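Local atomic coordinates of probable transcriptional regulator (Pseudomonas aeruginosa, PDB entry 2HR3), a protein that probably binds DNA as a dimer and regulates transcription, as expected for a winged-helix regulator of the MarR family. Residues G49-S54 with T92-S97; F35-V40 with L71-R76; A43-G48 with N103-R108; R22-E27 with A109-W114. All blocks are in the same frame, centred on the assembly; numbering follows the deposited sequence.

Contact 1 (G49-S54 with T92-S97); sequences GDVTPS and TRVSLS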
loop_
_atom_site.group_PDB
_atom_site.type_symbol
_atom_site.label_atom_id
_atom_site.label_comp_id
_atom_site.label_asym_id
_atom_site.label_seq_id
_atom_site.Cartn_x
_atom_site.Cartn_y
_atom_site.Cartn_z
ATOM N N GLY A 49 -11.357 -1.091 -15.400
ATOM C CA GLY A 49 -12.671 -0.589 -15.160
ATOM C C GLY A 49 -13.861 -1.418 -15.577
ATOM O O GLY A 49 -14.972 -0.876 -15.465
ATOM N N ASP A 50 -13.685 -2.664 -16.088
ATOM C CA ASP A 50 -14.851 -3.535 -16.366
ATOM C C ASP A 50 -14.613 -4.980 -15.938
ATOM O O ASP A 50 -14.481 -5.877 -16.764
ATOM C CB ASP A 50 -15.255 -3.457 -17.827
ATOM C CG ASP A 50 -16.315 -4.494 -18.204
ATOM O OD1 ASP A 50 -17.364 -4.528 -17.511
ATOM O OD2 ASP A 50 -16.093 -5.265 -19.187
ATOM N N VAL A 51 -14.715 -5.197 -14.632
ATOM C CA VAL A 51 -14.091 -6.294 -13.926
ATOM C C VAL A 51 -15.047 -7.118 -13.087
ATOM O O VAL A 51 -15.986 -6.611 -12.514
ATOM C CB VAL A 51 -12.976 -5.723 -12.947
ATOM C CG1 VAL A 51 -11.726 -5.295 -13.723
ATOM C CG2 VAL A 51 -13.479 -4.509 -12.115
ATOM N N THR A 52 -14.766 -8.416 -12.985
ATOM C CA THR A 52 -15.518 -9.304 -12.107
ATOM C C THR A 52 -15.135 -8.993 -10.661
ATOM O O THR A 52 -13.962 -8.669 -10.357
ATOM C CB THR A 52 -15.262 -10.868 -12.391
ATOM O OG1 THR A 52 -13.867 -11.126 -12.560
ATOM C CG2 THR A 52 -15.965 -11.350 -13.650
ATOM N N PRO A 53 -16.095 -9.138 -9.755
ATOM C CA PRO A 53 -15.751 -9.182 -8.354
ATOM C C PRO A 53 -14.525 -10.028 -8.026
ATOM O O PRO A 53 -13.643 -9.551 -7.249
ATOM C CB PRO A 53 -17.009 -9.760 -7.721
ATOM C CG PRO A 53 -18.110 -9.134 -8.591
ATOM C CD PRO A 53 -17.552 -9.250 -9.968
ATOM N N SER A 54 -14.490 -11.252 -8.573
ATOM C CA SER A 54 -13.389 -12.219 -8.411
ATOM C C SER A 54 -12.024 -11.696 -8.808
ATOM O O SER A 54 -11.061 -11.916 -8.144
ATOM C CB SER A 54 -13.653 -13.447 -9.271
ATOM O OG SER A 54 -14.533 -14.345 -8.624
ATOM N N THR A 92 -20.849 -11.182 -13.740
ATOM C CA THR A 92 -21.112 -9.822 -13.270
ATOM C C THR A 92 -19.814 -9.004 -13.226
ATOM O O THR A 92 -18.788 -9.454 -12.712
ATOM C CB THR A 92 -21.816 -9.841 -11.866
ATOM O OG1 THR A 92 -23.238 -9.752 -12.042
ATOM C CG2 THR A 92 -21.390 -8.684 -10.984
ATOM N N ARG A 93 -19.901 -7.803 -13.779
ATOM C CA ARG A 93 -18.796 -6.954 -14.011
ATOM C C ARG A 93 -19.140 -5.597 -13.392
ATOM O O ARG A 93 -20.280 -5.160 -13.454
ATOM C CB ARG A 93 -18.543 -6.848 -15.504
ATOM C CG ARG A 93 -18.643 -8.196 -16.212
ATOM C CD ARG A 93 -17.642 -8.344 -17.324
ATOM N NE ARG A 93 -16.288 -8.309 -16.779
ATOM C CZ ARG A 93 -15.218 -8.741 -17.426
ATOM N NH1 ARG A 93 -15.337 -9.230 -18.653
ATOM N NH2 ARG A 93 -14.035 -8.683 -16.846
ATOM N N VAL A 94 -18.160 -4.966 -12.754
ATOM C CA VAL A 94 -18.357 -3.661 -12.153
ATOM C C VAL A 94 -17.438 -2.658 -12.812
ATOM O O VAL A 94 -16.334 -2.983 -13.204
ATOM C CB VAL A 94 -18.193 -3.646 -10.575
ATOM C CG1 VAL A 94 -19.315 -4.561 -9.938
ATOM C CG2 VAL A 94 -16.833 -4.111 -10.151
ATOM N N SER A 95 -17.975 -1.459 -12.933
ATOM C CA SER A 95 -17.362 -0.300 -13.498
ATOM C C SER A 95 -17.527 0.946 -12.632
ATOM O O SER A 95 -18.429 1.071 -11.818
ATOM C CB SER A 95 -18.022 0.001 -14.818
ATOM O OG SER A 95 -17.278 -0.639 -15.806
ATOM N N LEU A 96 -16.632 1.894 -12.843
ATOM C CA LEU A 96 -16.810 3.175 -12.239
ATOM C C LEU A 96 -17.960 3.848 -12.974
ATOM O O LEU A 96 -18.046 3.792 -14.211
ATOM C CB LEU A 96 -15.546 3.991 -12.353
ATOM C CG LEU A 96 -14.323 3.527 -11.553
ATOM C CD1 LEU A 96 -13.620 4.749 -11.106
ATOM C CD2 LEU A 96 -14.612 2.700 -10.335
ATOM N N SER A 97 -18.856 4.441 -12.189
ATOM C CA SER A 97 -19.787 5.443 -12.704
ATOM C C SER A 97 -18.955 6.722 -12.836
ATOM O O SER A 97 -17.869 6.826 -12.254
ATOM C CB SER A 97 -20.971 5.640 -11.757
ATOM O OG SER A 97 -20.633 6.381 -10.605
#

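Contact 2 (F35-V40 with L71-R76); sequences FSQLVV and LRELER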
loop_
_atom_site.group_PDB
_atom_site.type_symbol
_atom_site.label_atom_id
_atom_site.label_comp_id
_atom_site.label_asym_id
_atom_site.label_seq_id
_atom_site.Cartn_x
_atom_site.Cartn_y
_atom_site.Cartn_z
ATOM N N PHE A 35 -12.268 5.485 2.998
ATOM C CA PHE A 35 -10.988 4.892 2.632
ATOM C C PHE A 35 -11.131 3.477 2.064
ATOM O O PHE A 35 -10.496 3.124 1.070
ATOM C CB PHE A 35 -9.988 4.890 3.780
ATOM C CG PHE A 35 -8.660 4.328 3.360
ATOM C CD1 PHE A 35 -8.234 3.064 3.800
ATOM C CD2 PHE A 35 -7.883 5.005 2.412
ATOM C CE1 PHE A 35 -7.013 2.509 3.352
ATOM C CE2 PHE A 35 -6.667 4.451 1.942
ATOM C CZ PHE A 35 -6.243 3.198 2.410
ATOM N N SER A 36 -11.936 2.662 2.711
ATOM C CA SER A 36 -12.174 1.304 2.260
ATOM C C SER A 36 -12.739 1.289 0.847
ATOM O O SER A 36 -12.397 0.431 0.028
ATOM C CB SER A 36 -13.162 0.611 3.201
ATOM O OG SER A 36 -14.030 1.555 3.797
ATOM N N GLN A 37 -13.572 2.287 0.580
ATOM C CA GLN A 37 -14.219 2.459 -0.696
ATOM C C GLN A 37 -13.349 2.939 -1.813
ATOM O O GLN A 37 -13.483 2.523 -2.964
ATOM C CB GLN A 37 -15.340 3.454 -0.503
ATOM C CG GLN A 37 -16.485 2.766 0.125
ATOM C CD GLN A 37 -17.591 3.703 0.544
ATOM O OE1 GLN A 37 -18.652 3.208 0.950
ATOM N NE2 GLN A 37 -17.378 5.045 0.419
ATOM N N LEU A 38 -12.459 3.827 -1.460
ATOM C CA LEU A 38 -11.448 4.332 -2.368
ATOM C C LEU A 38 -10.549 3.256 -2.933
ATOM O O LEU A 38 -10.307 3.250 -4.102
ATOM C CB LEU A 38 -10.574 5.317 -1.632
ATOM C CG LEU A 38 -10.167 6.440 -2.575
ATOM C CD1 LEU A 38 -11.230 7.556 -2.716
ATOM C CD2 LEU A 38 -8.835 6.966 -2.109
ATOM N N VAL A 39 -10.029 2.405 -2.050
ATOM C CA VAL A 39 -9.247 1.215 -2.410
ATOM C C VAL A 39 -9.981 0.367 -3.445
ATOM O O VAL A 39 -9.442 0.118 -4.504
ATOM C CB VAL A 39 -8.993 0.315 -1.139
ATOM C CG1 VAL A 39 -8.496 -1.026 -1.492
ATOM C CG2 VAL A 39 -8.048 0.997 -0.158
ATOM N N VAL A 40 -11.239 -0.013 -3.169
ATOM C CA VAL A 40 -12.001 -0.783 -4.142
ATOM C C VAL A 40 -12.070 -0.036 -5.482
ATOM O O VAL A 40 -11.774 -0.593 -6.554
ATOM C CB VAL A 40 -13.420 -1.173 -3.563
ATOM C CG1 VAL A 40 -14.314 -1.830 -4.620
ATOM C CG2 VAL A 40 -13.240 -2.090 -2.361
ATOM N N LEU A 71 -18.863 -3.647 -2.289
ATOM C CA LEU A 71 -19.425 -3.477 -3.634
ATOM C C LEU A 71 -20.866 -3.126 -3.505
ATOM O O LEU A 71 -21.353 -2.247 -4.193
ATOM C CB LEU A 71 -19.280 -4.743 -4.469
ATOM C CG LEU A 71 -17.871 -5.046 -4.969
ATOM C CD1 LEU A 71 -17.953 -6.298 -5.901
ATOM C CD2 LEU A 71 -17.182 -3.797 -5.662
ATOM N N ARG A 72 -21.540 -3.804 -2.591
ATOM C CA ARG A 72 -22.860 -3.382 -2.188
ATOM C C ARG A 72 -22.949 -1.913 -1.796
ATOM O O ARG A 72 -23.864 -1.224 -2.266
ATOM C CB ARG A 72 -23.392 -4.297 -1.076
ATOM C CG ARG A 72 -23.902 -5.650 -1.642
ATOM C CD ARG A 72 -24.710 -6.462 -0.626
ATOM N NE ARG A 72 -23.856 -7.380 0.158
ATOM C CZ ARG A 72 -23.234 -7.092 1.312
ATOM N NH1 ARG A 72 -23.299 -5.882 1.877
ATOM N NH2 ARG A 72 -22.515 -8.038 1.916
ATOM N N GLU A 73 -22.027 -1.407 -0.978
ATOM C CA GLU A 73 -22.140 0.012 -0.546
ATOM C C GLU A 73 -21.922 1.027 -1.662
ATOM O O GLU A 73 -22.557 2.082 -1.716
ATOM C CB GLU A 73 -21.145 0.348 0.559
ATOM C CG GLU A 73 -21.068 -0.661 1.701
ATOM C CD GLU A 73 -19.925 -0.338 2.660
ATOM O OE1 GLU A 73 -19.701 0.875 2.876
ATOM O OE2 GLU A 73 -19.236 -1.281 3.162
ATOM N N LEU A 74 -20.948 0.710 -2.507
ATOM C CA LEU A 74 -20.579 1.503 -3.680
ATOM C C LEU A 74 -21.705 1.692 -4.704
ATOM O O LEU A 74 -21.837 2.781 -5.235
ATOM C CB LEU A 74 -19.361 0.860 -4.378
ATOM C CG LEU A 74 -18.043 1.138 -3.656
ATOM C CD1 LEU A 74 -16.897 0.389 -4.355
ATOM C CD2 LEU A 74 -17.760 2.667 -3.572
ATOM N N GLU A 75 -22.450 0.627 -5.000
ATOM C CA GLU A 75 -23.649 0.737 -5.828
ATOM C C GLU A 75 -24.674 1.649 -5.126
ATOM O O GLU A 75 -25.103 2.627 -5.737
ATOM C CB GLU A 75 -24.283 -0.634 -6.202
ATOM C CG GLU A 75 -23.877 -1.214 -7.627
ATOM C CD GLU A 75 -25.099 -1.831 -8.460
ATOM O OE1 GLU A 75 -25.401 -3.035 -8.275
ATOM O OE2 GLU A 75 -25.746 -1.135 -9.308
ATOM N N ARG A 76 -25.041 1.373 -3.868
ATOM C CA ARG A 76 -26.061 2.227 -3.177
ATOM C C ARG A 76 -25.694 3.709 -3.332
ATOM O O ARG A 76 -26.562 4.523 -3.635
ATOM C CB ARG A 76 -26.234 1.893 -1.695
ATOM C CG ARG A 76 -26.806 0.532 -1.455
#

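Contact 3 (A43-G48 with N103-R108); sequences AIDRLG and NLYGNR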
loop_
_atom_site.group_PDB
_atom_site.type_symbol
_atom_site.label_atom_id
_atom_site.label_comp_id
_atom_site.label_asym_id
_atom_site.label_seq_id
_atom_site.Cartn_x
_atom_site.Cartn_y
_atom_site.Cartn_z
ATOM N N ALA A 43 -8.693 0.168 -7.329
ATOM C CA ALA A 43 -8.533 -1.133 -7.867
ATOM C C ALA A 43 -9.287 -1.393 -9.166
ATOM O O ALA A 43 -8.717 -1.921 -10.120
ATOM C CB ALA A 43 -8.903 -2.138 -6.826
ATOM N N ILE A 44 -10.553 -0.996 -9.247
ATOM C CA ILE A 44 -11.334 -1.183 -10.489
ATOM C C ILE A 44 -10.769 -0.378 -11.665
ATOM O O ILE A 44 -10.849 -0.798 -12.827
ATOM C CB ILE A 44 -12.794 -0.693 -10.257
ATOM C CG1 ILE A 44 -13.552 -1.690 -9.380
ATOM C CG2 ILE A 44 -13.499 -0.432 -11.529
ATOM C CD1 ILE A 44 -14.777 -1.153 -8.719
ATOM N N ASP A 45 -10.309 0.845 -11.374
ATOM C CA ASP A 45 -9.801 1.717 -12.420
ATOM C C ASP A 45 -8.458 1.161 -12.887
ATOM O O ASP A 45 -8.179 1.096 -14.078
ATOM C CB ASP A 45 -9.674 3.122 -11.885
ATOM C CG ASP A 45 -8.862 4.045 -12.814
ATOM O OD1 ASP A 45 -9.395 4.410 -13.905
ATOM O OD2 ASP A 45 -7.704 4.406 -12.428
ATOM N N ARG A 46 -7.659 0.704 -11.932
ATOM C CA ARG A 46 -6.411 0.092 -12.272
ATOM C C ARG A 46 -6.613 -1.053 -13.243
ATOM O O ARG A 46 -5.966 -1.061 -14.280
ATOM C CB ARG A 46 -5.657 -0.365 -11.033
ATOM C CG ARG A 46 -4.964 0.820 -10.337
ATOM C CD ARG A 46 -3.813 0.413 -9.435
ATOM N NE ARG A 46 -4.233 -0.456 -8.347
ATOM C CZ ARG A 46 -4.809 -0.060 -7.213
ATOM N NH1 ARG A 46 -5.069 1.215 -6.987
ATOM N NH2 ARG A 46 -5.124 -0.966 -6.287
ATOM N N LEU A 47 -7.523 -1.988 -12.922
ATOM C CA LEU A 47 -7.777 -3.190 -13.762
ATOM C C LEU A 47 -8.565 -2.918 -15.023
ATOM O O LEU A 47 -8.956 -3.870 -15.744
ATOM C CB LEU A 47 -8.510 -4.271 -12.976
ATOM C CG LEU A 47 -7.753 -4.850 -11.800
ATOM C CD1 LEU A 47 -8.764 -5.567 -10.901
ATOM C CD2 LEU A 47 -6.586 -5.742 -12.248
ATOM N N GLY A 48 -8.806 -1.651 -15.314
ATOM C CA GLY A 48 -9.307 -1.277 -16.623
ATOM C C GLY A 48 -10.779 -0.981 -16.592
ATOM O O GLY A 48 -11.378 -0.684 -17.623
ATOM N N ASN A 103 -14.915 11.208 -8.082
ATOM C CA ASN A 103 -14.416 10.882 -6.747
ATOM C C ASN A 103 -12.933 10.344 -6.680
ATOM O O ASN A 103 -12.103 10.880 -5.945
ATOM C CB ASN A 103 -15.383 9.869 -6.184
ATOM C CG ASN A 103 -15.272 9.683 -4.691
ATOM O OD1 ASN A 103 -14.306 9.063 -4.196
ATOM N ND2 ASN A 103 -16.336 10.091 -3.967
ATOM N N LEU A 104 -12.599 9.321 -7.448
ATOM C CA LEU A 104 -11.265 8.728 -7.366
ATOM C C LEU A 104 -10.185 9.695 -7.792
ATOM O O LEU A 104 -9.191 9.827 -7.106
ATOM C CB LEU A 104 -11.143 7.448 -8.243
ATOM C CG LEU A 104 -9.787 6.741 -8.347
ATOM C CD1 LEU A 104 -9.419 6.103 -7.024
ATOM C CD2 LEU A 104 -9.782 5.697 -9.487
ATOM N N TYR A 105 -10.368 10.273 -8.974
ATOM C CA TYR A 105 -9.459 11.214 -9.587
ATOM C C TYR A 105 -9.302 12.433 -8.687
ATOM O O TYR A 105 -8.154 12.928 -8.455
ATOM C CB TYR A 105 -9.995 11.678 -10.948
ATOM C CG TYR A 105 -10.101 10.589 -11.999
ATOM C CD1 TYR A 105 -9.472 9.364 -11.818
ATOM C CD2 TYR A 105 -10.846 10.785 -13.185
ATOM C CE1 TYR A 105 -9.573 8.377 -12.724
ATOM C CE2 TYR A 105 -10.927 9.759 -14.147
ATOM C CZ TYR A 105 -10.279 8.563 -13.896
ATOM O OH TYR A 105 -10.308 7.482 -14.768
ATOM N N GLY A 106 -10.453 12.889 -8.195
ATOM C CA GLY A 106 -10.554 13.800 -7.075
ATOM C C GLY A 106 -9.566 13.592 -5.942
ATOM O O GLY A 106 -8.865 14.512 -5.589
ATOM N N ASN A 107 -9.523 12.391 -5.378
ATOM C CA ASN A 107 -8.713 12.112 -4.196
ATOM C C ASN A 107 -7.273 12.092 -4.618
ATOM O O ASN A 107 -6.373 12.551 -3.881
ATOM C CB ASN A 107 -9.093 10.782 -3.552
ATOM C CG ASN A 107 -8.516 10.610 -2.160
ATOM O OD1 ASN A 107 -7.649 9.785 -1.919
ATOM N ND2 ASN A 107 -9.010 11.381 -1.227
ATOM N N ARG A 108 -7.055 11.562 -5.822
ATOM C CA ARG A 108 -5.697 11.456 -6.356
ATOM C C ARG A 108 -5.156 12.817 -6.657
ATOM O O ARG A 108 -3.985 13.011 -6.574
ATOM C CB ARG A 108 -5.677 10.597 -7.647
ATOM C CG ARG A 108 -5.679 9.127 -7.374
ATOM C CD ARG A 108 -6.015 8.298 -8.653
ATOM N NE ARG A 108 -5.959 6.839 -8.371
ATOM C CZ ARG A 108 -6.255 5.882 -9.237
ATOM N NH1 ARG A 108 -6.631 6.152 -10.469
ATOM N NH2 ARG A 108 -6.179 4.628 -8.849
#

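Contact 4 (R22-E27 with A109-W114); sequences RRLRRE and AKREEW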
loop_
_atom_site.group_PDB
_atom_site.type_symbol
_atom_site.label_atom_id
_atom_site.label_comp_id
_atom_site.label_asym_id
_atom_site.label_seq_id
_atom_site.Cartn_x
_atom_site.Cartn_y
_atom_site.Cartn_z
ATOM N N ARG A 22 2.197 4.910 2.872
ATOM C CA ARG A 22 1.324 5.038 4.058
ATOM C C ARG A 22 0.984 6.534 4.444
ATOM O O ARG A 22 -0.130 6.840 4.892
ATOM C CB ARG A 22 1.998 4.300 5.224
ATOM C CG ARG A 22 1.136 4.137 6.453
ATOM C CD ARG A 22 1.639 3.074 7.474
ATOM N NE ARG A 22 2.299 1.944 6.802
ATOM C CZ ARG A 22 3.611 1.691 6.863
ATOM N NH1 ARG A 22 4.460 2.477 7.555
ATOM N NH2 ARG A 22 4.086 0.646 6.202
ATOM N N ARG A 23 1.945 7.434 4.250
ATOM C CA ARG A 23 1.727 8.865 4.315
ATOM C C ARG A 23 0.728 9.356 3.280
ATOM O O ARG A 23 -0.215 10.028 3.597
ATOM C CB ARG A 23 3.064 9.595 4.164
ATOM C CG ARG A 23 3.011 11.098 4.440
ATOM C CD ARG A 23 2.498 11.448 5.826
ATOM N NE ARG A 23 2.110 12.815 5.763
ATOM C CZ ARG A 23 2.958 13.815 5.923
ATOM N NH1 ARG A 23 4.250 13.588 6.223
ATOM N NH2 ARG A 23 2.508 15.063 5.808
ATOM N N LEU A 24 0.897 8.960 2.043
ATOM C CA LEU A 24 -0.055 9.259 0.978
ATOM C C LEU A 24 -1.437 8.727 1.288
ATOM O O LEU A 24 -2.441 9.295 0.817
ATOM C CB LEU A 24 0.399 8.627 -0.324
ATOM C CG LEU A 24 1.539 9.202 -1.118
ATOM C CD1 LEU A 24 2.100 8.209 -2.170
ATOM C CD2 LEU A 24 1.108 10.451 -1.787
ATOM N N ARG A 25 -1.491 7.625 2.044
ATOM C CA ARG A 25 -2.778 7.078 2.549
ATOM C C ARG A 25 -3.451 8.074 3.462
ATOM O O ARG A 25 -4.569 8.429 3.225
ATOM C CB ARG A 25 -2.620 5.725 3.257
ATOM C CG ARG A 25 -2.679 4.584 2.293
ATOM N N ARG A 26 -2.751 8.541 4.477
ATOM C CA ARG A 26 -3.226 9.651 5.342
ATOM C C ARG A 26 -3.616 10.958 4.609
ATOM O O ARG A 26 -4.449 11.727 5.063
ATOM C CB ARG A 26 -2.151 9.959 6.396
ATOM N N GLU A 27 -3.011 11.218 3.467
ATOM C CA GLU A 27 -3.355 12.406 2.675
ATOM C C GLU A 27 -4.671 12.294 1.859
ATOM O O GLU A 27 -5.122 13.236 1.234
ATOM C CB GLU A 27 -2.135 12.749 1.815
ATOM C CG GLU A 27 -0.936 13.114 2.752
ATOM C CD GLU A 27 -1.202 14.371 3.620
ATOM O OE1 GLU A 27 -2.159 15.095 3.308
ATOM O OE2 GLU A 27 -0.448 14.639 4.581
ATOM N N ALA A 109 -6.026 13.742 -7.061
ATOM C CA ALA A 109 -5.600 15.099 -7.330
ATOM C C ALA A 109 -5.145 15.772 -6.012
ATOM O O ALA A 109 -4.108 16.453 -6.002
ATOM C CB ALA A 109 -6.708 15.916 -8.016
ATOM N N LYS A 110 -5.914 15.560 -4.928
ATOM C CA LYS A 110 -5.485 15.991 -3.588
ATOM C C LYS A 110 -4.154 15.432 -3.192
ATOM O O LYS A 110 -3.299 16.187 -2.776
ATOM C CB LYS A 110 -6.486 15.615 -2.485
ATOM C CG LYS A 110 -7.534 16.690 -2.197
ATOM N N ARG A 111 -3.963 14.125 -3.304
ATOM C CA ARG A 111 -2.700 13.509 -2.829
ATOM C C ARG A 111 -1.441 14.017 -3.560
ATOM O O ARG A 111 -0.355 14.091 -2.998
ATOM C CB ARG A 111 -2.748 11.988 -2.983
ATOM C CG ARG A 111 -3.298 11.240 -1.788
ATOM C CD ARG A 111 -3.402 9.717 -2.151
ATOM N NE ARG A 111 -4.707 9.340 -2.662
ATOM C CZ ARG A 111 -4.934 8.392 -3.557
ATOM N NH1 ARG A 111 -3.939 7.692 -4.087
ATOM N NH2 ARG A 111 -6.205 8.148 -3.937
ATOM N N GLU A 112 -1.648 14.303 -4.845
ATOM C CA GLU A 112 -0.653 14.773 -5.765
ATOM C C GLU A 112 -0.294 16.234 -5.543
ATOM O O GLU A 112 0.878 16.627 -5.677
ATOM C CB GLU A 112 -1.122 14.543 -7.209
ATOM C CG GLU A 112 -0.922 13.093 -7.597
ATOM C CD GLU A 112 -1.686 12.672 -8.829
ATOM O OE1 GLU A 112 -2.059 13.531 -9.657
ATOM O OE2 GLU A 112 -1.940 11.463 -8.950
ATOM N N GLU A 113 -1.319 17.028 -5.262
ATOM C CA GLU A 113 -1.120 18.417 -4.834
ATOM C C GLU A 113 -0.297 18.431 -3.552
ATOM O O GLU A 113 0.737 19.040 -3.518
ATOM C CB GLU A 113 -2.471 19.120 -4.634
ATOM C CG GLU A 113 -3.172 19.536 -5.910
ATOM C CD GLU A 113 -4.655 19.568 -5.712
ATOM O OE1 GLU A 113 -5.069 20.170 -4.684
ATOM O OE2 GLU A 113 -5.408 18.968 -6.535
ATOM N N TRP A 114 -0.760 17.740 -2.515
ATOM C CA TRP A 114 0.053 17.449 -1.363
ATOM C C TRP A 114 1.532 17.184 -1.729
ATOM O O TRP A 114 2.388 17.829 -1.213
ATOM C CB TRP A 114 -0.484 16.281 -0.517
ATOM C CG TRP A 114 0.421 16.095 0.678
ATOM C CD1 TRP A 114 0.428 16.865 1.804
ATOM C CD2 TRP A 114 1.495 15.171 0.833
ATOM N NE1 TRP A 114 1.434 16.479 2.654
ATOM C CE2 TRP A 114 2.121 15.451 2.070
ATOM C CE3 TRP A 114 2.043 14.187 0.025
ATOM C CZ2 TRP A 114 3.226 14.742 2.529
ATOM C CZ3 TRP A 114 3.168 13.481 0.491
ATOM C CH2 TRP A 114 3.715 13.733 1.719
#

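Contact 1 (G49-S54 with T92-S97)
In the winged-helix domain, Val-51 and Val-94 join the segment leading into helix 53-59 to the wing strand 93-96. They form a single antiparallel bridge of the hydrogen-bonded kind. Val-51 N donates to Val-94 O at 3.1 Å. Val-94 N returns the bond to Val-51 O at 2.7 Å. CA-H...O contacts extend the pairing. Arg-93 CA lies 3.2 Å from Val-51 O, and Thr-52 CA approaches Thr-92 O. On the side facing helix 32-46, the two valines cross at about a right angle, with Val-51 CG2 3.9 Å from Val-94 CG2. Both valines pack on Ile-44 of that helix. The other face carries Asp-50 and Arg-93. The arginine bends at chi2 and chi3 and folds back over the backbone of Asp-50. Asp-50 OD2 then lies above one guanidinium face, 3.9 Å from Arg-93 NE. This is a long salt bridge of charges alone. The Pro-53 ring sits against Thr-92, with Pro-53 CD 4.0 Å from Thr-92 CG2. Thr-92 OG1 is hydrogen-bonded to His-83 O. Thr-52 serves as N-cap of the helix, its OG1 bonded to Glu-55 N. On its far edge strand 93-96 pairs with strand 80-83. A single bridge from the segment before the helix to the wing hairpin is typical of the winged-helix fold.

Contact 2 (F35-V40 with L71-R76)
Val-40 of helix 32-46 meets Leu-71 and Leu-74 of helix 64-76 through methyl groups, and this apolar packing carries the contact. Val-40 CG1 is anti to the backbone N (chi1 173°), which turns this branch across to the other helix. There it touches both leucines. It lies 3.4 Å from Leu-74 CD1 and 3.6 Å from Leu-71 CD2. The CB of Leu-71 points away from helix 32-46, so only the end of its side chain comes back to Val-40. The CB of Leu-74 points toward helix 32-46. Its two methyls divide the work: CD1 goes to Val-40, while Leu-74 CD2 lies 3.9 Å from Gln-37 CG. Gln-37 and Leu-74 run past each other in opposite directions, so the aliphatic part of the glutamine covers the leucine. Ile-80 of strand 80-83 touches both leucines, and Leu-67 and Leu-70 add to the packing on Val-40.

One polar pair adds to this: the extended side chains of Gln-37 and Glu-73 cross at about a right angle, with their flat ends turned 60° apart. The second subunit also comes near here. Arg-63 of that subunit hydrogen-bonds to Ser-36 OG and makes a long, weak ion pair with Glu-73 OE2.

The axes of segments 35-40 and 71-76 are almost perpendicular, at 93°, and approach to 10.4 Å. A first helix laid across the second helix of a helix-turn-helix pair is typical of winged-helix domains. Helix 64-76 is in the position of the DNA-recognition helix of MarR proteins.

Contact 3 (A43-G48 with N103-R108)
Asp-45 and Arg-108 form a salt bridge between helix 32-46 and helix 98-122. Arg-108 NH1 donates to Asp-45 OD2 at 2.8 Å, with an angle of 161° at the hydrogen. The carboxylate oxygen lies in the guanidinium plane, but the donor meets it from above the carboxylate plane. The two planes are 58° apart. Arg-108 reaches the aspartate as an extended chain from CG to NE. The other oxygen, Asp-45 OD1, takes a weak hydrogen bond of 3.3 Å from Tyr-105 OH. It sits at the edge of the tyrosine ring.

Further out, Arg-46 NH1 comes within 4.0 Å of Arg-108 NH2, a pair of like charges. Arg-46 has its own salt bridge to Glu-60. Leu-104 adds packing. Leu-104 CD2 touches Asp-45 CB at 3.5 Å, and the same methyl lies 3.3 Å above the guanidinium plane of Arg-108, toward its rim. Arg-108 also packs on Arg-14 of the second subunit.

Asp-45 therefore uses both oxygens on one helix, strongly to Arg-108 and weakly to Tyr-105. The carboxylates of Asp-45 and Glu-60 probably offset the nearby arginine charges at this surface contact.

Contact 4 (R22-E27 with A109-W114)
Glu-27, which follows Arg-26 in the chain, lies across the indole of Trp-114 on helix 98-122. Its CB starts beside Arg-111, 4.1 Å from Arg-111 CG. The next atom, Glu-27 CG, sits over the indole face, 3.8 Å from the centroid of the five-membered ring of Trp-114. It is only 11° off the ring normal, a CH-pi contact. A bend at chi2 (-63°) then lays the carboxylate nearly flat on the ring, their planes 12° apart. Glu-27 CD and OE1 are over the CD1 side of the five-membered ring, with Glu-27 OE1 3.5 Å from Trp-114 CD1. Glu-27 OE2 is above the ring near Trp-114 NE1, but the angle is too poor for a hydrogen bond. Its partner is Arg-23, one turn earlier. Arg-23 NH2 donates to Glu-27 OE2 at 3.2 Å in a salt bridge, and Arg-23 NE adds a weak bond.

In MarR proteins the N- and C-terminal helices form the dimerisation domain, and helix 98-122 links it to the winged-helix domain. The second subunit is close by. Its Ala-142 O and Phe-144 O accept hydrogen bonds from Arg-23, and its Leu-141 packs on Trp-114.

The Arg-23 guanidinium has Trp-114 CZ2 over one face, 3.4 Å from Arg-23 NH2. Leu-24 CD2 lies near Trp-114 CE3, at 4.3 Å. Leu-24 O is 3.1 Å from Arg-111 CD, while Arg-111 NH2 turns to Asn-107 OD1.

How the contacts relate
Contacts 1, 2 and 3 meet around helix 32-46, their centres about 12 Å apart in each pair. Ile-44, within contact 3, packs on Val-51, Val-94 and Leu-96 of contact 1. Pro-53 of contact 1 touches Leu-71 of contact 2. Leu-38, on the far side of contact 2, packs on Asn-107 and Arg-111, which belong to contacts 3 and 4. Contact 4 lies about 25 Å from contact 1, centre to centre, on the opposite side of the chain's centre. Helix 98-122 follows strand 93-96 in the chain and serves contacts 3 and 4. Contacts 2, 3 and 4 also touch the second subunit. Helix 64-76 of contact 2 is the likely DNA-reading element, as in other MarR proteins.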